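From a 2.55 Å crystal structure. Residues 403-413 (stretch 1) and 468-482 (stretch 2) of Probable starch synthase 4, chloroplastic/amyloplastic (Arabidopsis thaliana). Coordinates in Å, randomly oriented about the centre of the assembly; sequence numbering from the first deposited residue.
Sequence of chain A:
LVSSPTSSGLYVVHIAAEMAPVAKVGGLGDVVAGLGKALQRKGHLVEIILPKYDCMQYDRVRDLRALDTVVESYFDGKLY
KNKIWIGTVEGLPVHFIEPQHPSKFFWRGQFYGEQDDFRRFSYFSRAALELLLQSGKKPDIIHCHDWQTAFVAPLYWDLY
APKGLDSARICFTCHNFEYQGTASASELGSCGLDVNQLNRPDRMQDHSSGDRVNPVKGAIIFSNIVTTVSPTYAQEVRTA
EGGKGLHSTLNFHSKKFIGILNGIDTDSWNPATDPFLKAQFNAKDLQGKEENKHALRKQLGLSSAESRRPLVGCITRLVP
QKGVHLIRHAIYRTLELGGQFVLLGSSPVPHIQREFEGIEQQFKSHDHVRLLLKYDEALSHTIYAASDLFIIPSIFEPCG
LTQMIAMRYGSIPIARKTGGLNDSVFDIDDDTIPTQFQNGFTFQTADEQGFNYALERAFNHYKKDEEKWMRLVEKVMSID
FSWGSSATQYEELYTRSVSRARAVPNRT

Stretch 1, residues 403-413: QMIAMRYGSIP
Stretch 2 (468-482) KWMRLVEKVMSIDFS

The apolar centre of this contact is M407 packed against V476 and F481. M407 and V476 both point toward the opposing stretch, and M407 CB lies 3.3 Å from V476 CG1. M407 CB is also 3.6 Å from F481 CZ. M407 has rotamer m, t, m; V476 has chi1 t. M407 SD sits 5.2 Å from the centroid of the F481 ring, in an oblique position.

Two helices frame this centre. Helix 403-408 and helix 468-477 both begin earlier in the chain. Their axes approach to 9.3 Å, with 119° between their N-to-C directions. The register pairs M404 with F481, M407 with V476, R408 with M477 and G410 with V473; overall the second stretch runs down in number as the first runs up, except between M407–V476 and R408–M477, where both rise by one. The CA atoms of R408 and M477 are 5.0 Å apart.

F481 lies in the loop after the second helix, at phi/psi -102/5, and points back toward the first stretch with chi1 -61° and chi2 -68°. M404 O lies over one face of its ring, 3.9 Å from F481 CD2. M404 CB is 4.0 Å from F481 CD1.

On the other flank is I412, in strand 412-413, with phi/psi -89/125 and both chi angles m. I412 CD1 is 3.9 Å from V476 CG1 and 4.2 Å from L472 CG. I412 CG1 is 3.7 Å from W469 CZ2. L472 and W469 point sideways, both with chi1 t, and their ends come nearer to the first stretch.

Between helix and strand the chain turns. Y409 is the first residue to leave helical phi/psi. G410 follows at 78/6, a positive phi that favours glycine. G410 CA is 3.4 Å from M477 CG, and G410 O is 3.7 Å from V473 CG1. A CB on G410 would clash with M477 SD at 2.9 Å, so the close approach depends on its absence. M477 has rotamer m, t, p. The turn is held by G410 N to M407 O at 3.0 Å and S411 N to A406 O at 2.8 Å.

No direct hydrogen bond crosses the contact. At the polar edge, water 1 links the backbones. Water 1 donates to R408 O at 2.8 Å and to M477 O at 2.7 Å, and accepts a weak bond from R408 NH1 at 3.3 Å. R408 CB points away from the second stretch, with chi1 t and chi2 p. The residues on each side of F481 in sequence are joined: D480 OD1 accepts from S482 N at 2.8 Å and from S482 OG at 2.6 Å.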

# COMPACT_ATOMS: atom_id res chain seq x y z
N GLN A 403 6.94 -6.72 -5.11
CA GLN A 403 7.43 -8.08 -5.37
C GLN A 403 6.36 -8.95 -6.05
O GLN A 403 6.68 -9.82 -6.86
CB GLN A 403 7.94 -8.76 -4.09
CG GLN A 403 6.91 -9.43 -3.15
CD GLN A 403 6.25 -8.46 -2.19
OE1 GLN A 403 6.31 -7.22 -2.37
NE2 GLN A 403 5.62 -9.01 -1.16
N MET A 404 5.09 -8.72 -5.72
CA MET A 404 4.00 -9.44 -6.35
C MET A 404 3.82 -8.97 -7.80
O MET A 404 3.68 -9.81 -8.71
CB MET A 404 2.71 -9.26 -5.56
CG MET A 404 2.79 -9.74 -4.12
SD MET A 404 1.24 -9.67 -3.23
CE MET A 404 1.76 -9.88 -1.55
N ILE A 405 3.88 -7.66 -8.01
CA ILE A 405 3.75 -7.11 -9.35
C ILE A 405 4.93 -7.59 -10.18
O ILE A 405 4.73 -8.04 -11.32
CB ILE A 405 3.71 -5.55 -9.37
CG1 ILE A 405 2.52 -5.00 -8.54
CG2 ILE A 405 3.62 -5.01 -10.80
CD1 ILE A 405 2.61 -3.52 -8.26
N ALA A 406 6.16 -7.50 -9.65
CA ALA A 406 7.32 -7.98 -10.38
C ALA A 406 7.13 -9.43 -10.86
O ALA A 406 7.30 -9.72 -12.05
CB ALA A 406 8.58 -7.86 -9.55
N MET A 407 6.75 -10.33 -9.96
CA MET A 407 6.56 -11.73 -10.34
C MET A 407 5.42 -11.92 -11.37
O MET A 407 5.51 -12.76 -12.27
CB MET A 407 6.29 -12.57 -9.11
CG MET A 407 7.53 -12.79 -8.28
SD MET A 407 7.34 -13.97 -6.96
CE MET A 407 6.42 -13.01 -5.77
N ARG A 408 4.38 -11.11 -11.25
CA ARG A 408 3.30 -11.11 -12.21
C ARG A 408 3.81 -10.76 -13.61
O ARG A 408 3.32 -11.31 -14.58
CB ARG A 408 2.21 -10.13 -11.74
CG ARG A 408 1.04 -9.88 -12.67
CD ARG A 408 0.19 -11.11 -12.84
NE ARG A 408 -1.11 -10.77 -13.42
CZ ARG A 408 -1.87 -11.57 -14.17
NH1 ARG A 408 -1.50 -12.80 -14.45
NH2 ARG A 408 -3.05 -11.12 -14.62
N TYR A 409 4.80 -9.87 -13.69
CA TYR A 409 5.43 -9.45 -14.95
C TYR A 409 6.73 -10.23 -15.25
O TYR A 409 7.52 -9.84 -16.11
CB TYR A 409 5.71 -7.92 -14.91
CG TYR A 409 4.46 -7.09 -15.11
CD1 TYR A 409 3.46 -7.07 -14.17
CD2 TYR A 409 4.27 -6.35 -16.28
CE1 TYR A 409 2.29 -6.32 -14.37
CE2 TYR A 409 3.10 -5.60 -16.49
CZ TYR A 409 2.12 -5.59 -15.53
OH TYR A 409 0.98 -4.88 -15.69
N GLY A 410 6.93 -11.35 -14.56
CA GLY A 410 8.04 -12.24 -14.81
C GLY A 410 9.41 -11.83 -14.28
O GLY A 410 10.39 -12.51 -14.59
N SER A 411 9.48 -10.73 -13.51
CA SER A 411 10.74 -10.26 -12.94
C SER A 411 10.94 -10.96 -11.59
O SER A 411 10.04 -10.92 -10.74
CB SER A 411 10.74 -8.73 -12.80
OG SER A 411 11.98 -8.20 -12.37
N ILE A 412 12.10 -11.57 -11.40
CA ILE A 412 12.35 -12.44 -10.23
C ILE A 412 12.89 -11.67 -9.03
O ILE A 412 13.88 -10.98 -9.16
CB ILE A 412 13.34 -13.55 -10.58
CG1 ILE A 412 12.79 -14.37 -11.77
CG2 ILE A 412 13.60 -14.44 -9.38
CD1 ILE A 412 11.38 -14.92 -11.58
N PRO A 413 12.22 -11.77 -7.88
CA PRO A 413 12.54 -10.89 -6.78
C PRO A 413 13.74 -11.33 -5.97
O PRO A 413 14.04 -12.52 -5.85
CB PRO A 413 11.28 -10.94 -5.89
CG PRO A 413 10.69 -12.24 -6.17
CD PRO A 413 10.98 -12.52 -7.61
N LYS A 468 16.64 -23.07 -17.88
CA LYS A 468 16.25 -23.30 -16.48
C LYS A 468 15.67 -22.01 -15.89
O LYS A 468 14.67 -22.02 -15.14
CB LYS A 468 17.45 -23.75 -15.65
CG LYS A 468 17.26 -25.05 -14.86
CD LYS A 468 18.28 -25.18 -13.70
CE LYS A 468 17.84 -26.15 -12.59
NZ LYS A 468 18.04 -25.55 -11.23
N TRP A 469 16.32 -20.91 -16.22
CA TRP A 469 15.85 -19.59 -15.87
C TRP A 469 14.49 -19.27 -16.45
O TRP A 469 13.64 -18.67 -15.78
CB TRP A 469 16.86 -18.53 -16.32
CG TRP A 469 16.42 -17.17 -15.95
CD1 TRP A 469 15.76 -16.26 -16.75
CD2 TRP A 469 16.57 -16.56 -14.68
NE1 TRP A 469 15.48 -15.14 -16.03
CE2 TRP A 469 15.98 -15.29 -14.75
CE3 TRP A 469 17.17 -16.98 -13.49
CZ2 TRP A 469 15.99 -14.40 -13.67
CZ3 TRP A 469 17.16 -16.11 -12.41
CH2 TRP A 469 16.58 -14.80 -12.52
N MET A 470 14.29 -19.62 -17.72
CA MET A 470 13.03 -19.35 -18.42
C MET A 470 11.85 -20.12 -17.78
O MET A 470 10.73 -19.61 -17.74
CB MET A 470 13.18 -19.72 -19.91
CG MET A 470 12.36 -18.90 -20.87
SD MET A 470 12.69 -19.45 -22.55
CE MET A 470 11.07 -19.15 -23.32
N ARG A 471 12.14 -21.31 -17.24
CA ARG A 471 11.15 -22.06 -16.48
C ARG A 471 10.77 -21.38 -15.19
O ARG A 471 9.61 -21.42 -14.81
CB ARG A 471 11.64 -23.47 -16.17
CG ARG A 471 11.41 -24.47 -17.26
CD ARG A 471 11.66 -25.87 -16.73
NE ARG A 471 12.36 -26.67 -17.72
CZ ARG A 471 12.54 -27.99 -17.63
NH1 ARG A 471 12.07 -28.67 -16.56
NH2 ARG A 471 13.17 -28.63 -18.63
N LEU A 472 11.76 -20.79 -14.53
CA LEU A 472 11.53 -20.06 -13.30
C LEU A 472 10.62 -18.85 -13.56
O LEU A 472 9.68 -18.60 -12.77
CB LEU A 472 12.86 -19.62 -12.66
CG LEU A 472 12.76 -18.85 -11.34
CD1 LEU A 472 12.00 -19.63 -10.26
CD2 LEU A 472 14.16 -18.52 -10.85
N VAL A 473 10.87 -18.13 -14.67
CA VAL A 473 10.03 -17.01 -15.10
C VAL A 473 8.60 -17.49 -15.37
O VAL A 473 7.64 -16.91 -14.82
CB VAL A 473 10.58 -16.31 -16.37
CG1 VAL A 473 9.61 -15.27 -16.89
CG2 VAL A 473 11.92 -15.63 -16.10
N GLU A 474 8.45 -18.54 -16.17
CA GLU A 474 7.13 -19.14 -16.46
C GLU A 474 6.34 -19.52 -15.20
O GLU A 474 5.14 -19.22 -15.05
CB GLU A 474 7.29 -20.37 -17.35
CG GLU A 474 7.64 -19.93 -18.77
CD GLU A 474 8.17 -21.01 -19.66
OE1 GLU A 474 8.26 -20.76 -20.89
OE2 GLU A 474 8.51 -22.10 -19.13
N LYS A 475 7.05 -20.14 -14.27
CA LYS A 475 6.44 -20.64 -13.06
C LYS A 475 5.91 -19.51 -12.19
O LYS A 475 4.80 -19.58 -11.67
CB LYS A 475 7.46 -21.46 -12.27
CG LYS A 475 6.94 -22.01 -10.96
CD LYS A 475 8.05 -22.71 -10.24
CE LYS A 475 7.74 -22.82 -8.76
NZ LYS A 475 9.01 -23.18 -8.10
N VAL A 476 6.74 -18.49 -12.03
CA VAL A 476 6.46 -17.33 -11.20
C VAL A 476 5.30 -16.51 -11.78
O VAL A 476 4.45 -15.99 -11.05
CB VAL A 476 7.80 -16.54 -11.07
CG1 VAL A 476 7.62 -15.11 -10.72
CG2 VAL A 476 8.66 -17.20 -10.02
N MET A 477 5.27 -16.41 -13.10
CA MET A 477 4.18 -15.75 -13.81
C MET A 477 2.82 -16.48 -13.70
O MET A 477 1.80 -15.85 -13.91
CB MET A 477 4.54 -15.52 -15.28
CG MET A 477 5.57 -14.42 -15.47
SD MET A 477 5.88 -13.94 -17.20
CE MET A 477 4.27 -13.18 -17.48
N SER A 478 2.82 -17.78 -13.37
CA SER A 478 1.63 -18.60 -13.13
C SER A 478 1.12 -18.65 -11.69
O SER A 478 0.14 -19.33 -11.41
CB SER A 478 1.89 -20.03 -13.59
OG SER A 478 2.31 -20.03 -14.94
N ILE A 479 1.76 -17.94 -10.78
CA ILE A 479 1.27 -17.85 -9.39
C ILE A 479 0.06 -16.90 -9.31
O ILE A 479 0.02 -15.89 -9.99
CB ILE A 479 2.39 -17.41 -8.42
CG1 ILE A 479 3.54 -18.43 -8.43
CG2 ILE A 479 1.84 -17.17 -7.00
CD1 ILE A 479 4.76 -17.94 -7.65
N ASP A 480 -0.94 -17.28 -8.51
CA ASP A 480 -2.13 -16.46 -8.31
C ASP A 480 -1.81 -15.38 -7.27
O ASP A 480 -1.66 -15.67 -6.07
CB ASP A 480 -3.33 -17.33 -7.86
CG ASP A 480 -4.65 -16.54 -7.77
OD1 ASP A 480 -4.63 -15.32 -7.97
OD2 ASP A 480 -5.73 -17.16 -7.52
N PHE A 481 -1.69 -14.14 -7.74
CA PHE A 481 -1.53 -12.96 -6.87
C PHE A 481 -2.82 -12.17 -6.71
O PHE A 481 -2.82 -11.13 -6.07
CB PHE A 481 -0.43 -12.04 -7.39
CG PHE A 481 0.91 -12.68 -7.45
CD1 PHE A 481 1.57 -13.02 -6.28
CD2 PHE A 481 1.49 -13.01 -8.68
CE1 PHE A 481 2.81 -13.64 -6.32
CE2 PHE A 481 2.73 -13.64 -8.71
CZ PHE A 481 3.40 -13.95 -7.53
N SER A 482 -3.92 -12.67 -7.26
CA SER A 482 -5.19 -11.94 -7.18
C SER A 482 -5.70 -11.80 -5.72
O SER A 482 -5.13 -12.40 -4.81
CB SER A 482 -6.24 -12.65 -8.02
OG SER A 482 -6.62 -13.83 -7.37
O HOH W 1 1.61 -13.45 -15.20